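Local atomic coordinates of membrane-bound lysozyme inhibitor of C-type lysozyme (Pseudomonas aeruginosa, PDB entry 3F6Z), a protein that specifically inhibits C-type lysozymes, acting as an outer-membrane lipoprotein. Residues Y72-K77 / A81-D86; F56-S61 / A65-G70; S20-C25 / K30-Y35. All coordinates share one frame; numbering follows the deposited sequence.

Contact 1: residues Y72-K77 / A81-D86; sequences YIWWTK and ATLYGD
Ile73 O takes the backbone N of Tyr84 at 2.8 Å, and CA of Leu83 adds a CA-H...O contact to the same oxygen. The return bond from Ile73 N to Tyr84 O completes this hydrogen-bonded pair, and Trp75 with Thr82 forms the next, with Trp75 N 3.0 Å from Thr82 O and Thr82 N bonded back to Trp75 O. Between these pairs, Trp74 and Leu83 face each other as a non-hydrogen-bonded pair. A chi1 of 176° swings the Trp74 indole away from its own N and beneath Ala81, whose CB makes a CH-pi contact 3.9 Å from the centroid of the six-membered ring. Leu83 CB meets the same indole at its edge, 3.7 Å from CE3. The two strands form an antiparallel hairpin of the eight-stranded MliC barrel, and Trp74 lies on the face that looks inward, where Tyr23 packs edge-to-face against it. On the other face, Tyr84 lies obliquely across both Ile73 and Trp75: its CD2 is 3.8 Å from Ile73 CG2, and Trp75 CB sits at the ring edge, 3.9 Å from Tyr84 CE2. The Tyr84 hydroxyl bonds a polar side chain of another protein's chain, whereas Trp75 NE1 is held by the carbonyl of Ser63. Outside the hairpin, Lys77 NZ makes salt bridges to acidic side chains of that partner chain, consistent with its inferred role in blocking the lysozyme active site. At the far end, Tyr72 CE1 rests 3.4 Å from Gly85 O.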
loop_
_atom_site.group_PDB
_atom_site.type_symbol
_atom_site.label_atom_id
_atom_site.label_comp_id
_atom_site.label_asym_id
_atom_site.label_seq_id
_atom_site.Cartn_x
_atom_site.Cartn_y
_atom_site.Cartn_z
ATOM N N TYR B 72 -8.232 2.300 -1.057
ATOM C CA TYR B 72 -8.290 1.777 -2.417
ATOM C C TYR B 72 -6.950 1.488 -3.079
ATOM O O TYR B 72 -5.908 2.048 -2.718
ATOM C CB TYR B 72 -9.033 2.763 -3.323
ATOM C CG TYR B 72 -10.485 2.990 -2.982
ATOM C CD1 TYR B 72 -11.467 2.077 -3.374
ATOM C CD2 TYR B 72 -10.884 4.136 -2.291
ATOM C CE1 TYR B 72 -12.816 2.300 -3.090
ATOM C CE2 TYR B 72 -12.225 4.372 -1.998
ATOM C CZ TYR B 72 -13.187 3.452 -2.398
ATOM O OH TYR B 72 -14.508 3.684 -2.092
ATOM N N ILE B 73 -7.013 0.609 -4.073
ATOM C CA ILE B 73 -5.870 0.251 -4.892
ATOM C C ILE B 73 -6.420 0.289 -6.321
ATOM O O ILE B 73 -7.450 -0.316 -6.618
ATOM C CB ILE B 73 -5.337 -1.178 -4.598
ATOM C CG1 ILE B 73 -4.704 -1.245 -3.200
ATOM C CG2 ILE B 73 -4.305 -1.569 -5.652
ATOM C CD1 ILE B 73 -3.436 -0.404 -3.034
ATOM N N TRP B 74 -5.760 1.048 -7.184
ATOM C CA TRP B 74 -6.148 1.152 -8.584
ATOM C C TRP B 74 -4.975 0.526 -9.332
ATOM O O TRP B 74 -3.881 1.090 -9.383
ATOM C CB TRP B 74 -6.333 2.620 -8.973
ATOM C CG TRP B 74 -6.656 2.841 -10.432
ATOM C CD1 TRP B 74 -5.856 3.435 -11.368
ATOM C CD2 TRP B 74 -7.878 2.512 -11.103
ATOM N NE1 TRP B 74 -6.506 3.502 -12.576
ATOM C CE2 TRP B 74 -7.749 2.942 -12.443
ATOM C CE3 TRP B 74 -9.071 1.899 -10.702
ATOM C CZ2 TRP B 74 -8.773 2.778 -13.388
ATOM C CZ3 TRP B 74 -10.090 1.737 -11.643
ATOM C CH2 TRP B 74 -9.930 2.176 -12.970
ATOM N N TRP B 75 -5.205 -0.654 -9.893
ATOM C CA TRP B 75 -4.154 -1.396 -10.590
ATOM C C TRP B 75 -4.492 -1.582 -12.069
ATOM O O TRP B 75 -5.445 -2.273 -12.416
ATOM C CB TRP B 75 -4.000 -2.756 -9.916
ATOM C CG TRP B 75 -2.650 -3.386 -10.018
ATOM C CD1 TRP B 75 -1.709 -3.188 -10.996
ATOM C CD2 TRP B 75 -2.123 -4.398 -9.151
ATOM N NE1 TRP B 75 -0.634 -4.018 -10.787
ATOM C CE2 TRP B 75 -0.863 -4.772 -9.663
ATOM C CE3 TRP B 75 -2.600 -5.028 -7.990
ATOM C CZ2 TRP B 75 -0.066 -5.753 -9.056
ATOM C CZ3 TRP B 75 -1.810 -6.002 -7.385
ATOM C CH2 TRP B 75 -0.554 -6.354 -7.922
ATOM N N THR B 76 -3.694 -0.976 -12.940
ATOM C CA THR B 76 -3.936 -1.075 -14.370
ATOM C C THR B 76 -2.957 -2.012 -15.061
ATOM O O THR B 76 -1.811 -2.161 -14.643
ATOM C CB THR B 76 -3.843 0.308 -15.037
ATOM O OG1 THR B 76 -2.467 0.710 -15.125
ATOM C CG2 THR B 76 -4.615 1.337 -14.210
ATOM N N LYS B 77 -3.435 -2.637 -16.129
ATOM C CA LYS B 77 -2.657 -3.568 -16.937
ATOM C C LYS B 77 -3.153 -3.319 -18.362
ATOM O O LYS B 77 -4.241 -3.754 -18.736
ATOM C CB LYS B 77 -2.959 -5.005 -16.493
ATOM C CG LYS B 77 -2.290 -6.102 -17.303
ATOM C CD LYS B 77 -0.786 -6.127 -17.121
ATOM C CE LYS B 77 -0.181 -7.280 -17.915
ATOM N NZ LYS B 77 1.267 -7.484 -17.633
ATOM N N ALA B 81 -8.173 -2.459 -15.954
ATOM C CA ALA B 81 -7.894 -1.944 -14.619
ATOM C C ALA B 81 -8.761 -2.634 -13.574
ATOM O O ALA B 81 -9.787 -3.234 -13.899
ATOM C CB ALA B 81 -8.123 -0.456 -14.578
ATOM N N THR B 82 -8.329 -2.572 -12.322
ATOM C CA THR B 82 -9.073 -3.171 -11.229
ATOM C C THR B 82 -9.041 -2.217 -10.039
ATOM O O THR B 82 -7.970 -1.725 -9.651
ATOM C CB THR B 82 -8.464 -4.508 -10.795
ATOM O OG1 THR B 82 -8.366 -5.387 -11.925
ATOM C CG2 THR B 82 -9.341 -5.160 -9.727
ATOM N N LEU B 83 -10.214 -1.938 -9.475
ATOM C CA LEU B 83 -10.313 -1.055 -8.315
ATOM C C LEU B 83 -10.640 -1.905 -7.100
ATOM O O LEU B 83 -11.710 -2.507 -7.037
ATOM C CB LEU B 83 -11.413 -0.006 -8.516
ATOM C CG LEU B 83 -11.626 0.927 -7.320
ATOM C CD1 LEU B 83 -10.505 1.970 -7.262
ATOM C CD2 LEU B 83 -12.978 1.609 -7.427
ATOM N N TYR B 84 -9.715 -1.969 -6.147
ATOM C CA TYR B 84 -9.929 -2.758 -4.937
ATOM C C TYR B 84 -10.235 -1.809 -3.793
ATOM O O TYR B 84 -9.631 -0.746 -3.699
ATOM C CB TYR B 84 -8.675 -3.549 -4.570
ATOM C CG TYR B 84 -8.073 -4.369 -5.687
ATOM C CD1 TYR B 84 -8.342 -5.737 -5.807
ATOM C CD2 TYR B 84 -7.204 -3.785 -6.604
ATOM C CE1 TYR B 84 -7.749 -6.498 -6.814
ATOM C CE2 TYR B 84 -6.611 -4.532 -7.607
ATOM C CZ TYR B 84 -6.882 -5.884 -7.707
ATOM O OH TYR B 84 -6.267 -6.611 -8.695
ATOM N N GLY B 85 -11.163 -2.198 -2.924
ATOM C CA GLY B 85 -11.505 -1.362 -1.790
ATOM C C GLY B 85 -12.970 -0.996 -1.744
ATOM O O GLY B 85 -13.634 -0.949 -2.780
ATOM N N ASP B 86 -13.477 -0.737 -0.542
ATOM C CA ASP B 86 -14.878 -0.359 -0.361
ATOM C C ASP B 86 -14.971 0.996 0.324
ATOM O O ASP B 86 -14.465 1.174 1.435
ATOM C CB ASP B 86 -15.610 -1.404 0.488
ATOM C CG ASP B 86 -15.811 -2.714 -0.248
ATOM O OD1 ASP B 86 -16.541 -2.717 -1.264
ATOM O OD2 ASP B 86 -15.238 -3.739 0.183
#

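Contact 2: residues F56-S61 / A65-G70; sequences FSNVIS and AKYAAG
Ala69 CB sits over the centre of the Phe56 ring, a CH-pi contact 3.6 Å from the centroid and only 14° off the ring normal. Phe56 CB meets Tyr67 CB at 3.5 Å, and the backbone of Tyr67 lies near the edge of the same phenyl ring. Across the strands, Ser57 and Ala68 exchange two backbone hydrogen bonds, with Ala68 N reaching Ser57 O at 2.9 Å. Val59 N gives a further bond to Lys66 O. The partner of Lys66 N is a water and not Val59 O: the water accepts from this N-H at 2.9 Å and lies within bonding distance of Val59 O and Ser61 OG. The strands make an antiparallel hairpin in the wall of the MliC barrel, and segments 56-59 and 65-69 run at 135°, well short of straight antiparallel. From the same residue, the fully extended Lys66 side chain crosses Val59 obliquely, bringing CG 3.7 Å from Val59 CG2. Stretched out this way, it delivers NZ to two more waters, both of which donate to Ile60 O. Ala68 CB touches the other Val59 methyl, CG1, at 4.0 Å. Further out, Ser61 OG bonds the carbonyl of Ser63, a residue inferred to act directly in lysozyme inhibition, and Tyr67 OH reaches a polar side chain of another protein's chain. A second copy of the inhibitor packs on the face carrying Ser57 and Val59; Ser57 OG bonds Val55 O of that subunit. Phe56 also packs on Val46 and Val48 of strand 41-49.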
loop_
_atom_site.group_PDB
_atom_site.type_symbol
_atom_site.label_atom_id
_atom_site.label_comp_id
_atom_site.label_asym_id
_atom_site.label_seq_id
_atom_site.Cartn_x
_atom_site.Cartn_y
_atom_site.Cartn_z
ATOM N N PHE B 56 -4.096 9.064 -6.396
ATOM C CA PHE B 56 -3.371 7.825 -6.113
ATOM C C PHE B 56 -1.901 7.965 -6.486
ATOM O O PHE B 56 -1.564 8.620 -7.470
ATOM C CB PHE B 56 -3.937 6.655 -6.919
ATOM C CG PHE B 56 -5.305 6.208 -6.496
ATOM C CD1 PHE B 56 -6.407 7.052 -6.635
ATOM C CD2 PHE B 56 -5.499 4.913 -6.004
ATOM C CE1 PHE B 56 -7.683 6.617 -6.298
ATOM C CE2 PHE B 56 -6.775 4.460 -5.661
ATOM C CZ PHE B 56 -7.873 5.314 -5.808
ATOM N N SER B 57 -1.030 7.337 -5.706
ATOM C CA SER B 57 0.396 7.379 -5.999
ATOM C C SER B 57 0.858 5.978 -6.412
ATOM O O SER B 57 0.479 4.976 -5.812
ATOM C CB SER B 57 1.183 7.858 -4.777
ATOM O OG SER B 57 2.568 7.888 -5.067
ATOM N N ASN B 58 1.672 5.922 -7.453
ATOM C CA ASN B 58 2.181 4.662 -7.961
ATOM C C ASN B 58 3.066 3.969 -6.924
ATOM O O ASN B 58 3.980 4.585 -6.360
ATOM C CB ASN B 58 2.969 4.923 -9.245
ATOM C CG ASN B 58 3.519 3.663 -9.861
ATOM O OD1 ASN B 58 2.772 2.774 -10.271
ATOM N ND2 ASN B 58 4.836 3.578 -9.931
ATOM N N VAL B 59 2.779 2.694 -6.664
ATOM C CA VAL B 59 3.553 1.908 -5.707
ATOM C C VAL B 59 4.161 0.689 -6.410
ATOM O O VAL B 59 3.691 0.263 -7.467
ATOM C CB VAL B 59 2.676 1.445 -4.504
ATOM C CG1 VAL B 59 2.257 2.648 -3.675
ATOM C CG2 VAL B 59 1.439 0.699 -5.006
ATOM N N ILE B 60 5.199 0.127 -5.808
ATOM C CA ILE B 60 5.907 -1.009 -6.382
ATOM C C ILE B 60 5.067 -2.263 -6.608
ATOM O O ILE B 60 4.234 -2.633 -5.786
ATOM C CB ILE B 60 7.137 -1.380 -5.513
ATOM C CG1 ILE B 60 8.078 -2.313 -6.291
ATOM C CG2 ILE B 60 6.676 -2.047 -4.217
ATOM C CD1 ILE B 60 9.492 -2.446 -5.686
ATOM N N SER B 61 5.292 -2.901 -7.750
ATOM C CA SER B 61 4.605 -4.141 -8.105
ATOM C C SER B 61 5.477 -4.875 -9.116
ATOM O O SER B 61 6.453 -4.315 -9.630
ATOM C CB SER B 61 3.230 -3.857 -8.723
ATOM O OG SER B 61 3.348 -3.285 -10.016
ATOM N N ALA B 65 0.531 -1.359 -13.557
ATOM C CA ALA B 65 0.771 -0.081 -12.895
ATOM C C ALA B 65 -0.166 -0.047 -11.699
ATOM O O ALA B 65 -1.378 0.120 -11.842
ATOM C CB ALA B 65 0.474 1.080 -13.842
ATOM N N LYS B 66 0.407 -0.241 -10.519
ATOM C CA LYS B 66 -0.359 -0.252 -9.280
ATOM C C LYS B 66 -0.287 1.110 -8.592
ATOM O O LYS B 66 0.799 1.679 -8.444
ATOM C CB LYS B 66 0.189 -1.343 -8.360
ATOM C CG LYS B 66 -0.591 -1.551 -7.066
ATOM C CD LYS B 66 0.047 -2.669 -6.252
ATOM C CE LYS B 66 -0.588 -2.818 -4.883
ATOM N NZ LYS B 66 0.201 -3.768 -4.057
ATOM N N TYR B 67 -1.446 1.616 -8.170
ATOM C CA TYR B 67 -1.550 2.915 -7.506
ATOM C C TYR B 67 -2.328 2.774 -6.194
ATOM O O TYR B 67 -3.278 1.988 -6.110
ATOM C CB TYR B 67 -2.288 3.917 -8.408
ATOM C CG TYR B 67 -1.690 4.131 -9.790
ATOM C CD1 TYR B 67 -0.815 5.193 -10.037
ATOM C CD2 TYR B 67 -2.049 3.312 -10.863
ATOM C CE1 TYR B 67 -0.318 5.440 -11.328
ATOM C CE2 TYR B 67 -1.562 3.548 -12.153
ATOM C CZ TYR B 67 -0.699 4.616 -12.379
ATOM O OH TYR B 67 -0.235 4.877 -13.655
ATOM N N ALA B 68 -1.953 3.563 -5.187
ATOM C CA ALA B 68 -2.608 3.491 -3.889
ATOM C C ALA B 68 -3.090 4.831 -3.339
ATOM O O ALA B 68 -2.474 5.872 -3.563
ATOM C CB ALA B 68 -1.666 2.831 -2.881
ATOM N N ALA B 69 -4.199 4.785 -2.610
ATOM C CA ALA B 69 -4.786 5.962 -1.974
ATOM C C ALA B 69 -5.937 5.522 -1.077
ATOM O O ALA B 69 -6.727 4.653 -1.455
ATOM C CB ALA B 69 -5.288 6.965 -3.029
ATOM N N GLY B 70 -6.025 6.123 0.109
ATOM C CA GLY B 70 -7.091 5.779 1.036
ATOM C C GLY B 70 -7.148 4.286 1.263
ATOM O O GLY B 70 -6.117 3.653 1.510
HETATM O O HOH W 1 3.244 -0.496 -10.022
HETATM O O HOH W 2 3.030 -2.255 -3.454
HETATM O O HOH W 3 2.837 -5.023 -5.019
#

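Contact 3: residues S20-C25 / K30-Y35; sequences SVDYKC and KFTVQY
Val21 and Val33 exchange backbone bonds of 2.8 Å in each direction, N to O, and the strands run on antiparallel at 152° to a second hydrogen-bonded pair, Tyr23 with Phe31. That second pair is lopsided: Tyr23 N to Phe31 O is 2.8 Å, whereas the reverse bond from Phe31 N to Tyr23 O is weak. This hairpin of strands 16-25 and 30-38 is the first of the closed antiparallel MliC barrel in the order of its eight strands, and its two faces differ sharply. Val21, Tyr23, Phe31 and Val33 are buried on one; Ser20, Asp22, Lys24, Lys30 and Thr32 line the exposed other. On the exposed face, Asp22 and Thr32 lie side by side and Thr32 OG1 donates to Asp22 OD1 at 2.7 Å, meeting the carboxylate on its anti side, 19° out of plane. Lys24 and Lys30 also run alongside each other in extended form, but their amino ends are modelled implausibly close, so those positions are doubtful. Inside, Val21 CG2 packs against the edge of the Tyr35 ring, 3.8 Å from CE2, and Val33 CG2 lies 4.1 Å from Tyr23 CE2. Phe31 holds its CG between the backbone N and the carbonyl carbon (chi1 47°), which tips the ring back across the strands: Tyr23 CB lies over one face and Cys25 SG is 4.4 Å from the centroid, a sulfur-aromatic contact from an oblique direction. Cys25 is joined by a disulfide to Cys98 on the neighbouring strand 96-100. Tyr23 and Tyr35 approach from opposite directions, and Tyr35 OH donates to Tyr23 OH at 2.6 Å while accepting from Trp74 NE1.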
loop_
_atom_site.group_PDB
_atom_site.type_symbol
_atom_site.label_atom_id
_atom_site.label_comp_id
_atom_site.label_asym_id
_atom_site.label_seq_id
_atom_site.Cartn_x
_atom_site.Cartn_y
_atom_site.Cartn_z
ATOM N N SER B 20 -5.678 11.738 -20.065
ATOM C CA SER B 20 -6.991 11.450 -19.493
ATOM C C SER B 20 -7.549 10.213 -20.175
ATOM O O SER B 20 -7.525 10.108 -21.398
ATOM C CB SER B 20 -7.946 12.622 -19.709
ATOM O OG SER B 20 -7.522 13.759 -18.986
ATOM N N VAL B 21 -8.052 9.272 -19.387
ATOM C CA VAL B 21 -8.593 8.048 -19.955
ATOM C C VAL B 21 -9.985 7.755 -19.405
ATOM O O VAL B 21 -10.216 7.842 -18.195
ATOM C CB VAL B 21 -7.654 6.844 -19.664
ATOM C CG1 VAL B 21 -8.188 5.589 -20.336
ATOM C CG2 VAL B 21 -6.240 7.156 -20.160
ATOM N N ASP B 22 -10.910 7.416 -20.300
ATOM C CA ASP B 22 -12.273 7.102 -19.895
ATOM C C ASP B 22 -12.407 5.602 -19.702
ATOM O O ASP B 22 -11.874 4.823 -20.489
ATOM C CB ASP B 22 -13.279 7.568 -20.951
ATOM C CG ASP B 22 -13.029 8.992 -21.406
ATOM O OD1 ASP B 22 -12.872 9.881 -20.545
ATOM O OD2 ASP B 22 -12.991 9.220 -22.631
ATOM N N TYR B 23 -13.117 5.204 -18.652
ATOM C CA TYR B 23 -13.318 3.795 -18.342
ATOM C C TYR B 23 -14.786 3.491 -18.111
ATOM O O TYR B 23 -15.617 4.387 -17.953
ATOM C CB TYR B 23 -12.585 3.394 -17.049
ATOM C CG TYR B 23 -11.078 3.357 -17.114
ATOM C CD1 TYR B 23 -10.394 2.155 -17.323
ATOM C CD2 TYR B 23 -10.329 4.522 -16.947
ATOM C CE1 TYR B 23 -9.004 2.121 -17.364
ATOM C CE2 TYR B 23 -8.940 4.502 -16.992
ATOM C CZ TYR B 23 -8.282 3.304 -17.202
ATOM O OH TYR B 23 -6.907 3.309 -17.285
ATOM N N LYS B 24 -15.077 2.197 -18.065
ATOM C CA LYS B 24 -16.408 1.690 -17.789
ATOM C C LYS B 24 -16.117 0.417 -17.025
ATOM O O LYS B 24 -15.344 -0.425 -17.483
ATOM C CB LYS B 24 -17.178 1.374 -19.071
ATOM C CG LYS B 24 -18.547 0.761 -18.787
ATOM C CD LYS B 24 -19.451 0.826 -19.993
ATOM C CE LYS B 24 -20.832 0.296 -19.661
ATOM N NZ LYS B 24 -21.776 0.508 -20.796
ATOM N N CYS B 25 -16.716 0.290 -15.850
ATOM C CA CYS B 25 -16.481 -0.877 -15.018
ATOM C C CYS B 25 -17.656 -1.837 -15.030
ATOM O O CYS B 25 -18.749 -1.500 -15.491
ATOM C CB CYS B 25 -16.166 -0.434 -13.587
ATOM S SG CYS B 25 -14.833 0.814 -13.505
ATOM N N LYS B 30 -19.023 4.726 -14.898
ATOM C CA LYS B 30 -18.277 5.263 -16.022
ATOM C C LYS B 30 -17.644 6.566 -15.545
ATOM O O LYS B 30 -18.339 7.477 -15.087
ATOM C CB LYS B 30 -19.208 5.528 -17.205
ATOM C CG LYS B 30 -20.060 4.335 -17.593
ATOM C CD LYS B 30 -20.652 4.490 -18.990
ATOM C CE LYS B 30 -21.550 3.308 -19.324
ATOM N NZ LYS B 30 -21.927 3.250 -20.767
ATOM N N PHE B 31 -16.322 6.644 -15.642
ATOM C CA PHE B 31 -15.600 7.828 -15.201
ATOM C C PHE B 31 -14.344 8.036 -16.015
ATOM O O PHE B 31 -14.036 7.260 -16.908
ATOM C CB PHE B 31 -15.226 7.695 -13.729
ATOM C CG PHE B 31 -14.613 6.372 -13.383
ATOM C CD1 PHE B 31 -15.417 5.286 -13.053
ATOM C CD2 PHE B 31 -13.233 6.197 -13.415
ATOM C CE1 PHE B 31 -14.854 4.034 -12.760
ATOM C CE2 PHE B 31 -12.664 4.953 -13.126
ATOM C CZ PHE B 31 -13.480 3.870 -12.797
ATOM N N THR B 32 -13.618 9.094 -15.682
ATOM C CA THR B 32 -12.386 9.445 -16.368
ATOM C C THR B 32 -11.265 9.606 -15.357
ATOM O O THR B 32 -11.454 10.202 -14.301
ATOM C CB THR B 32 -12.536 10.772 -17.137
ATOM O OG1 THR B 32 -13.603 10.652 -18.085
ATOM C CG2 THR B 32 -11.239 11.118 -17.867
ATOM N N VAL B 33 -10.094 9.080 -15.701
ATOM C CA VAL B 33 -8.931 9.147 -14.830
ATOM C C VAL B 33 -7.839 10.003 -15.455
ATOM O O VAL B 33 -7.673 10.023 -16.674
ATOM C CB VAL B 33 -8.357 7.727 -14.577
ATOM C CG1 VAL B 33 -7.007 7.816 -13.860
ATOM C CG2 VAL B 33 -9.341 6.905 -13.756
ATOM N N GLN B 34 -7.095 10.720 -14.624
ATOM C CA GLN B 34 -6.006 11.520 -15.150
ATOM C C GLN B 34 -4.695 10.908 -14.684
ATOM O O GLN B 34 -4.477 10.713 -13.487
ATOM C CB GLN B 34 -6.086 12.979 -14.685
ATOM C CG GLN B 34 -5.027 13.846 -15.351
ATOM C CD GLN B 34 -5.106 15.307 -14.967
ATOM O OE1 GLN B 34 -4.863 15.679 -13.819
ATOM N NE2 GLN B 34 -5.445 16.150 -15.935
ATOM N N TYR B 35 -3.830 10.589 -15.634
ATOM C CA TYR B 35 -2.543 10.007 -15.308
ATOM C C TYR B 35 -1.467 11.067 -15.430
ATOM O O TYR B 35 -1.461 11.849 -16.383
ATOM C CB TYR B 35 -2.245 8.827 -16.240
ATOM C CG TYR B 35 -3.164 7.654 -16.002
ATOM C CD1 TYR B 35 -3.049 6.885 -14.845
ATOM C CD2 TYR B 35 -4.181 7.341 -16.904
ATOM C CE1 TYR B 35 -3.921 5.836 -14.586
ATOM C CE2 TYR B 35 -5.066 6.288 -16.655
ATOM C CZ TYR B 35 -4.927 5.544 -15.493
ATOM O OH TYR B 35 -5.792 4.520 -15.223
#

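From the N terminus, contact 3 comes first, closing the four-residue turn between 20-25 and 30-35. After strand 41-49, contact 2 closes the loop that carries Ser63, and contact 1 follows directly, closing the short turn after Lys77. The three hairpins stand in series; none nests in or crosses another. Contacts 1 and 2 are joined by the ladder between the adjacent strands 65-69 and 72-77, with Ala65 N bonded to Thr76 O and Tyr67 N to Trp74 O. Contact 3 lies across the barrel from contact 2, whose Tyr67 hydroxyl nevertheless touches the Tyr35 ring. Strand 96-100, beside both 80-84 and 16-25, shuts the barrel between contacts 1 and 3.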